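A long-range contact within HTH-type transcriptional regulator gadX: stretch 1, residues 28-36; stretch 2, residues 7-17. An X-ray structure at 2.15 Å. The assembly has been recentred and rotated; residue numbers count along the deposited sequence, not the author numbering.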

# COMPACT_ATOMS: atom_id res chain seq x y z
N ARG A 28 4.24 13.55 4.88
CA ARG A 28 4.02 12.90 6.19
C ARG A 28 4.99 11.76 6.43
O ARG A 28 5.48 11.59 7.54
CB ARG A 28 2.59 12.42 6.34
CG ARG A 28 1.60 13.56 6.39
CD ARG A 28 0.23 13.10 6.01
NE ARG A 28 -0.77 14.06 6.48
CZ ARG A 28 -2.05 14.06 6.13
NH1 ARG A 28 -2.52 13.16 5.27
NH2 ARG A 28 -2.87 14.96 6.64
N ILE A 29 5.26 10.99 5.38
CA ILE A 29 6.34 9.99 5.41
C ILE A 29 7.67 10.70 5.69
O ILE A 29 8.40 10.31 6.57
CB ILE A 29 6.43 9.19 4.09
CG1 ILE A 29 5.21 8.29 3.88
CG2 ILE A 29 7.68 8.28 4.09
CD1 ILE A 29 5.04 7.89 2.37
N ALA A 30 7.95 11.78 4.96
CA ALA A 30 9.20 12.53 5.11
C ALA A 30 9.38 13.07 6.52
O ALA A 30 10.49 13.06 7.05
CB ALA A 30 9.28 13.67 4.11
N SER A 31 8.31 13.57 7.13
CA SER A 31 8.43 14.07 8.49
C SER A 31 8.81 12.97 9.50
O SER A 31 9.68 13.19 10.35
CB SER A 31 7.17 14.84 8.92
OG SER A 31 6.04 14.02 8.75
N GLU A 32 8.18 11.81 9.39
CA GLU A 32 8.57 10.60 10.13
C GLU A 32 10.06 10.21 9.97
O GLU A 32 10.67 9.65 10.89
CB GLU A 32 7.74 9.40 9.62
CG GLU A 32 6.31 9.36 10.11
CD GLU A 32 6.17 8.47 11.34
OE1 GLU A 32 6.21 8.99 12.49
OE2 GLU A 32 6.06 7.23 11.17
N LEU A 33 10.62 10.48 8.80
CA LEU A 33 11.98 10.07 8.49
C LEU A 33 12.97 11.18 8.81
O LEU A 33 14.19 11.04 8.56
CB LEU A 33 12.08 9.69 7.01
CG LEU A 33 11.35 8.39 6.62
CD1 LEU A 33 11.71 8.01 5.20
CD2 LEU A 33 11.70 7.21 7.56
N LEU A 34 12.44 12.28 9.35
CA LEU A 34 13.23 13.49 9.60
C LEU A 34 13.98 13.96 8.32
O LEU A 34 15.21 14.17 8.32
CB LEU A 34 14.17 13.26 10.81
CG LEU A 34 13.52 12.79 12.14
CD1 LEU A 34 14.57 12.45 13.21
CD2 LEU A 34 12.51 13.81 12.72
N MSE A 35 13.24 14.09 7.21
CA MSE A 35 13.82 14.51 5.92
C MSE A 35 12.91 15.52 5.29
O MSE A 35 11.71 15.50 5.58
CB MSE A 35 13.90 13.34 4.93
CG MSE A 35 14.87 12.24 5.28
SE MSE A 35 14.42 10.68 4.16
CE MSE A 35 14.91 11.46 2.46
N SER A 36 13.45 16.38 4.42
CA SER A 36 12.60 17.24 3.59
C SER A 36 11.79 16.44 2.56
O SER A 36 12.28 15.44 1.99
CB SER A 36 13.40 18.37 2.90
OG SER A 36 14.27 17.85 1.92
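Stretch 2, residues 7-17: NMRTRVCTVIN

Stretch 2 is helical from Met-8 onward, and Asn-7 caps the N-terminus of this helix: its OD1 accepts a hydrogen bond from Thr-10 N at 3.1 Å. The helix lies across helix 28-32 of stretch 1 at 103°, with a closest axial approach of 10.2 Å. The closest CA atoms across the stretches are Ile-29 CA and Val-15 CA, 6.8 Å apart. Beyond its helix, stretch 1 turns through a Schellman motif, in which Leu-34 adopts positive phi and Met-35 N bonds back to Ala-30 O (2.9 Å).

No direct hydrogen bond joins the stretches; the contact is largely apolar and buries 425 Å² in total. Val-15 and Leu-33, both directed toward the opposing stretch, have the largest areas covered, and Val-15 CG2 lies 3.6 Å from Leu-33 CD2. Val-12 CG2 touches two residues of stretch 1, 3.9 Å from Ile-29 CG2 and 4.0 Å from Leu-33 CD1. Further along the helix, Ile-16 CD1 reaches Ile-29 CD1 at 4.3 Å. Near its N-terminal end, the selenomethionine side chain of Met-8 brings SE to 3.7 Å from Met-35 SE and 4.2 Å from Leu-33 CD1. Glu-32 OE2 lies 3.6 Å from Val-15 CG1, while a water bridges the stretches by donating to Glu-32 OE2 (2.7 Å) and Val-15 O (3.1 Å).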

# COMPACT_ATOMS: atom_id res chain seq x y z
N ASN A 7 17.93 0.63 2.64
CA ASN A 7 17.77 1.64 1.59
C ASN A 7 16.45 2.42 1.74
O ASN A 7 15.66 2.16 2.66
CB ASN A 7 17.91 1.01 0.20
CG ASN A 7 16.79 0.02 -0.11
OD1 ASN A 7 15.65 0.19 0.33
ND2 ASN A 7 17.12 -1.01 -0.87
N MSE A 8 16.20 3.38 0.85
CA MSE A 8 15.16 4.37 1.13
C MSE A 8 13.75 3.81 0.97
O MSE A 8 12.88 4.09 1.79
CB MSE A 8 15.35 5.63 0.30
CG MSE A 8 14.46 6.78 0.75
SE MSE A 8 14.88 7.44 2.54
CE MSE A 8 16.78 7.82 2.25
N ARG A 9 13.53 3.01 -0.07
CA ARG A 9 12.25 2.35 -0.27
C ARG A 9 11.85 1.43 0.90
O ARG A 9 10.68 1.41 1.30
CB ARG A 9 12.17 1.64 -1.63
CG ARG A 9 13.18 0.49 -1.90
CD ARG A 9 13.15 0.07 -3.41
NE ARG A 9 11.78 -0.24 -3.85
CZ ARG A 9 11.30 -0.21 -5.11
NH1 ARG A 9 10.03 -0.51 -5.31
NH2 ARG A 9 12.07 0.13 -6.15
N THR A 10 12.82 0.69 1.45
CA THR A 10 12.62 -0.15 2.64
C THR A 10 12.18 0.65 3.87
O THR A 10 11.25 0.25 4.56
CB THR A 10 13.89 -0.97 2.98
OG1 THR A 10 14.19 -1.83 1.88
CG2 THR A 10 13.69 -1.83 4.24
N ARG A 11 12.85 1.78 4.11
CA ARG A 11 12.52 2.64 5.27
C ARG A 11 11.13 3.26 5.19
O ARG A 11 10.46 3.39 6.20
CB ARG A 11 13.57 3.74 5.45
CG ARG A 11 14.87 3.21 5.99
CD ARG A 11 15.96 4.22 5.80
NE ARG A 11 15.82 5.32 6.74
CZ ARG A 11 16.40 6.51 6.60
NH1 ARG A 11 17.18 6.74 5.55
NH2 ARG A 11 16.21 7.46 7.51
N VAL A 12 10.73 3.64 3.97
CA VAL A 12 9.39 4.15 3.65
C VAL A 12 8.33 3.05 3.82
O VAL A 12 7.32 3.26 4.46
CB VAL A 12 9.36 4.74 2.21
CG1 VAL A 12 7.93 4.97 1.73
CG2 VAL A 12 10.14 6.03 2.13
N CYS A 13 8.54 1.86 3.26
CA CYS A 13 7.63 0.73 3.50
C CYS A 13 7.50 0.42 4.99
O CYS A 13 6.42 0.06 5.45
CB CYS A 13 8.07 -0.52 2.72
SG CYS A 13 7.85 -0.31 0.93
N THR A 14 8.58 0.60 5.76
CA THR A 14 8.49 0.40 7.22
C THR A 14 7.58 1.44 7.90
O THR A 14 6.83 1.12 8.82
CB THR A 14 9.88 0.35 7.91
OG1 THR A 14 10.71 -0.63 7.27
CG2 THR A 14 9.71 -0.02 9.43
N VAL A 15 7.67 2.69 7.45
CA VAL A 15 6.79 3.73 7.95
C VAL A 15 5.34 3.38 7.61
O VAL A 15 4.49 3.33 8.49
CB VAL A 15 7.16 5.09 7.32
CG1 VAL A 15 6.15 6.17 7.71
CG2 VAL A 15 8.59 5.45 7.69
N ILE A 16 5.09 3.11 6.33
CA ILE A 16 3.75 2.80 5.82
C ILE A 16 3.11 1.58 6.51
O ILE A 16 1.96 1.64 6.90
CB ILE A 16 3.76 2.58 4.30
CG1 ILE A 16 4.26 3.83 3.57
CG2 ILE A 16 2.35 2.15 3.83
CD1 ILE A 16 4.38 3.68 2.04
N ASN A 17 3.88 0.50 6.66
CA ASN A 17 3.35 -0.73 7.28
C ASN A 17 3.04 -0.64 8.77
O ASN A 17 2.37 -1.53 9.32
CB ASN A 17 4.25 -1.93 7.00
CG ASN A 17 4.10 -2.44 5.59
OD1 ASN A 17 2.99 -2.40 5.04
ND2 ASN A 17 5.21 -2.90 4.98
O HOH W 1 4.26 5.28 10.86